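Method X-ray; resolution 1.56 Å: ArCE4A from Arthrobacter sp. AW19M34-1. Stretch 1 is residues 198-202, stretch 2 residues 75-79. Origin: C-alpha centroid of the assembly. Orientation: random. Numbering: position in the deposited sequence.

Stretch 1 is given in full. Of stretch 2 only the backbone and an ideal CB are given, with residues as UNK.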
ATOM      1  N   VAL A 198      -9.171  -6.981  -0.696  1.00 21.54           N
ATOM      2  CA  VAL A 198      -9.769  -5.701  -1.078  1.00 21.78           C
ATOM      3  C   VAL A 198      -8.741  -4.577  -1.084  1.00 22.84           C
ATOM      4  O   VAL A 198      -7.651  -4.726  -0.546  1.00 24.35           O
ATOM      5  CB  VAL A 198     -10.917  -5.295  -0.122  1.00 23.59           C
ATOM      6  CG1 VAL A 198     -12.041  -6.322  -0.136  1.00 26.75           C
ATOM      7  CG2 VAL A 198     -10.387  -5.075   1.297  1.00 28.67           C
ATOM      8  N   THR A 199      -9.097  -3.443  -1.683  1.00 22.70           N
ATOM      9  CA  THR A 199      -8.252  -2.258  -1.589  1.00 23.32           C
ATOM     10  C   THR A 199      -8.457  -1.619  -0.223  1.00 21.87           C
ATOM     11  O   THR A 199      -9.409  -1.947   0.479  1.00 25.16           O
ATOM     12  CB  THR A 199      -8.571  -1.227  -2.680  1.00 24.60           C
ATOM     13  OG1 THR A 199      -9.926  -0.788  -2.533  1.00 26.61           O
ATOM     14  CG2 THR A 199      -8.373  -1.832  -4.066  1.00 24.09           C
ATOM     15  N   VAL A 200      -7.562  -0.714   0.156  1.00 23.09           N
ATOM     16  CA  VAL A 200      -7.672  -0.029   1.436  1.00 24.63           C
ATOM     17  C   VAL A 200      -8.979   0.760   1.507  1.00 26.64           C
ATOM     18  O   VAL A 200      -9.651   0.787   2.545  1.00 27.62           O
ATOM     19  CB  VAL A 200      -6.454   0.899   1.667  1.00 23.01           C
ATOM     20  CG1 VAL A 200      -6.703   1.853   2.812  1.00 25.11           C
ATOM     21  CG2 VAL A 200      -5.200   0.063   1.926  1.00 24.05           C
ATOM     22  N   ASP A 201      -9.358   1.360   0.384  1.00 26.13           N
ATOM     23  CA  ASP A 201     -10.604   2.110   0.292  1.00 29.02           C
ATOM     24  C   ASP A 201     -11.795   1.232   0.667  1.00 28.33           C
ATOM     25  O   ASP A 201     -12.608   1.603   1.512  1.00 32.85           O
ATOM     26  CB  ASP A 201     -10.780   2.667  -1.116  1.00 33.49           C
ATOM     27  CG  ASP A 201     -11.852   3.718  -1.188  1.00 46.36           C
ATOM     28  OD1 ASP A 201     -11.534   4.909  -0.991  1.00 57.58           O
ATOM     29  OD2 ASP A 201     -13.019   3.349  -1.430  1.00 52.04           O
ATOM     30  N   GLN A 202     -11.880   0.060   0.044  1.00 25.83           N
ATOM     31  CA  GLN A 202     -12.954  -0.887   0.336  1.00 29.64           C
ATOM     32  C   GLN A 202     -12.923  -1.350   1.786  1.00 28.81           C
ATOM     33  O   GLN A 202     -13.970  -1.501   2.419  1.00 32.00           O
ATOM     34  CB  GLN A 202     -12.864  -2.104  -0.581  1.00 35.48           C
ATOM     35  CG  GLN A 202     -12.952  -1.808  -2.066  1.00 37.39           C
ATOM     36  CD  GLN A 202     -12.745  -3.061  -2.902  1.00 46.06           C
ATOM     37  OE1 GLN A 202     -11.614  -3.519  -3.088  1.00 38.38           O
ATOM     38  NE2 GLN A 202     -13.840  -3.632  -3.396  1.00 52.20           N
ATOM     39  N   UNK A  75      -6.634  -1.569 -13.688  1.00 29.08           N
ATOM     40  CA  UNK A  75      -6.866  -2.964 -13.322  1.00 26.00           C
ATOM     41  C   UNK A  75      -7.406  -3.141 -11.900  1.00 27.75           C
ATOM     42  O   UNK A  75      -7.369  -4.241 -11.348  1.00 32.57           O
ATOM     43  CB  UNK A  75      -5.563  -3.752 -13.471  1.00 26.00           C
ATOM     44  N   UNK A  76      -7.915  -2.064 -11.316  1.00 27.55           N
ATOM     45  CA  UNK A  76      -8.700  -2.169 -10.098  1.00 30.37           C
ATOM     46  C   UNK A  76      -7.958  -1.960  -8.791  1.00 28.69           C
ATOM     47  O   UNK A  76      -8.519  -2.162  -7.713  1.00 30.61           O
ATOM     48  CB  UNK A  76      -9.359  -3.550 -10.060  1.00 30.37           C
ATOM     49  N   UNK A  77      -6.699  -1.550  -8.875  1.00 22.71           N
ATOM     50  CA  UNK A  77      -5.894  -1.350  -7.678  1.00 22.34           C
ATOM     51  C   UNK A  77      -6.054   0.067  -7.143  1.00 24.73           C
ATOM     52  O   UNK A  77      -6.694   0.919  -7.775  1.00 26.75           O
ATOM     53  CB  UNK A  77      -4.421  -1.641  -7.971  1.00 22.34           C
ATOM     54  N   UNK A  78      -5.482   0.308  -5.971  1.00 21.46           N
ATOM     55  CA  UNK A  78      -5.486   1.633  -5.373  1.00 20.64           C
ATOM     56  C   UNK A  78      -4.075   2.180  -5.243  1.00 19.95           C
ATOM     57  O   UNK A  78      -3.161   1.471  -4.835  1.00 22.29           O
ATOM     58  CB  UNK A  78      -6.166   1.598  -4.003  1.00 20.64           C
ATOM     59  N   UNK A  79      -3.896   3.446  -5.599  1.00 21.09           N
ATOM     60  CA  UNK A  79      -2.611   4.104  -5.430  1.00 19.64           C
ATOM     61  C   UNK A  79      -2.627   4.993  -4.191  1.00 19.72           C
ATOM     62  O   UNK A  79      -3.500   5.861  -4.048  1.00 23.30           O
ATOM     63  CB  UNK A  79      -2.261   4.925  -6.673  1.00 19.64           C
TER

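Stretch 1 brings the start of a helix up to the second stretch. T199 is the N-cap: its OG1 accepts a weak bond from Q202 N at 3.3 Å, while T199 N donates to Q202 OE1 at 2.9 Å. The backbone amides of V200 and D201, lying in the first turn, have no earlier carbonyl of the helix to bond, so a nearby acceptor would be welcome.

Position 75 is too far from stretch 1 for its side chain to be read from it. Many residues would fit, polar ones included. The deposited residue is E75, the first to leave helical angles after a helix, and its carboxylate oxygens are hydrogen-bonded elsewhere in the structure.

At position 76 the backbone decides. Phi and psi are 95° and 8°, and a CB would be jammed against the carbonyl oxygen of the residue before, whereas stretch 1 would leave it free. Glycine is called for, and G76 is found. Its contact with stretch 1 is through the backbone: G76 O lies 3.7 Å from T199 CG2.

Position 77 points its CA-to-CB bond away from stretch 1, which therefore imposes little; polar, aromatic or aliphatic side chains would all do. It is H77, whose ND1 is hydrogen-bonded elsewhere in the structure.

Position 78 is the one that faces the helix start. Its CA lies 6.1 Å from the CA of T199, and its CA-to-CB bond points toward stretch 1, with the ideal CB 3.9 Å from T199 CB. Beyond lie the amides of V200 and D201, and farther out the carboxylate of D201. An acceptor on a side chain of moderate length is wanted: Glu or Gln could reach the amides, and Gln would add a donor without bringing a second negative charge near D201. The residue is Q78. With chi1 and chi2 both t, it extends so that Q78 OE1 accepts from D201 N at 2.8 Å, with an N-H...O angle of 153°. V200 N is also close to Q78 OE1, at 3.2 Å, but its angle is too poor for a hydrogen bond. The other end of the amide is used too: Q78 NE2 donates to a water at 2.9 Å, and this water donates to D201 OD1 at 2.4 Å, a notably short distance.

Position 79 is out of reach of stretch 1, and its strand backbone would suit a beta-branched residue, among others. I79 is such a residue and makes no contact here.

Stretch 2, residues 75-79: EGHQI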
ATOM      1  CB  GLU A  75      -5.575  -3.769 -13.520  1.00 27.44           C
ATOM      2  CG  GLU A  75      -5.184  -3.864 -14.995  1.00 28.98           C
ATOM      3  CD  GLU A  75      -3.806  -4.460 -15.235  1.00 34.65           C
ATOM      4  OE1 GLU A  75      -3.370  -5.308 -14.434  1.00 36.64           O
ATOM      5  OE2 GLU A  75      -3.165  -4.082 -16.240  1.00 39.30           O
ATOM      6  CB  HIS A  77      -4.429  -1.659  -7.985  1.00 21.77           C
ATOM      7  CG  HIS A  77      -4.231  -3.002  -8.611  1.00 22.32           C
ATOM      8  ND1 HIS A  77      -4.336  -4.178  -7.898  1.00 26.69           N
ATOM      9  CD2 HIS A  77      -3.991  -3.363  -9.895  1.00 25.43           C
ATOM     10  CE1 HIS A  77      -4.143  -5.203  -8.709  1.00 25.74           C
ATOM     11  NE2 HIS A  77      -3.930  -4.736  -9.927  1.00 25.54           N
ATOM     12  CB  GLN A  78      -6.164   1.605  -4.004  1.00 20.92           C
ATOM     13  CG  GLN A  78      -6.234   2.976  -3.360  1.00 27.97           C
ATOM     14  CD  GLN A  78      -7.060   2.994  -2.099  1.00 29.62           C
ATOM     15  OE1 GLN A  78      -7.445   1.950  -1.577  1.00 26.99           O
ATOM     16  NE2 GLN A  78      -7.336   4.190  -1.596  1.00 28.32           N
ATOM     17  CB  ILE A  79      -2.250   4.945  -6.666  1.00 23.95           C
ATOM     18  CG1 ILE A  79      -2.265   4.060  -7.920  1.00 27.58           C
ATOM     19  CG2 ILE A  79      -0.913   5.654  -6.462  1.00 21.47           C
ATOM     20  CD1 ILE A  79      -2.168   4.819  -9.222  1.00 26.96           C
TER
HETATM   21  O   HOH W   1      -9.435   5.264   0.133  1.00 39.04           O
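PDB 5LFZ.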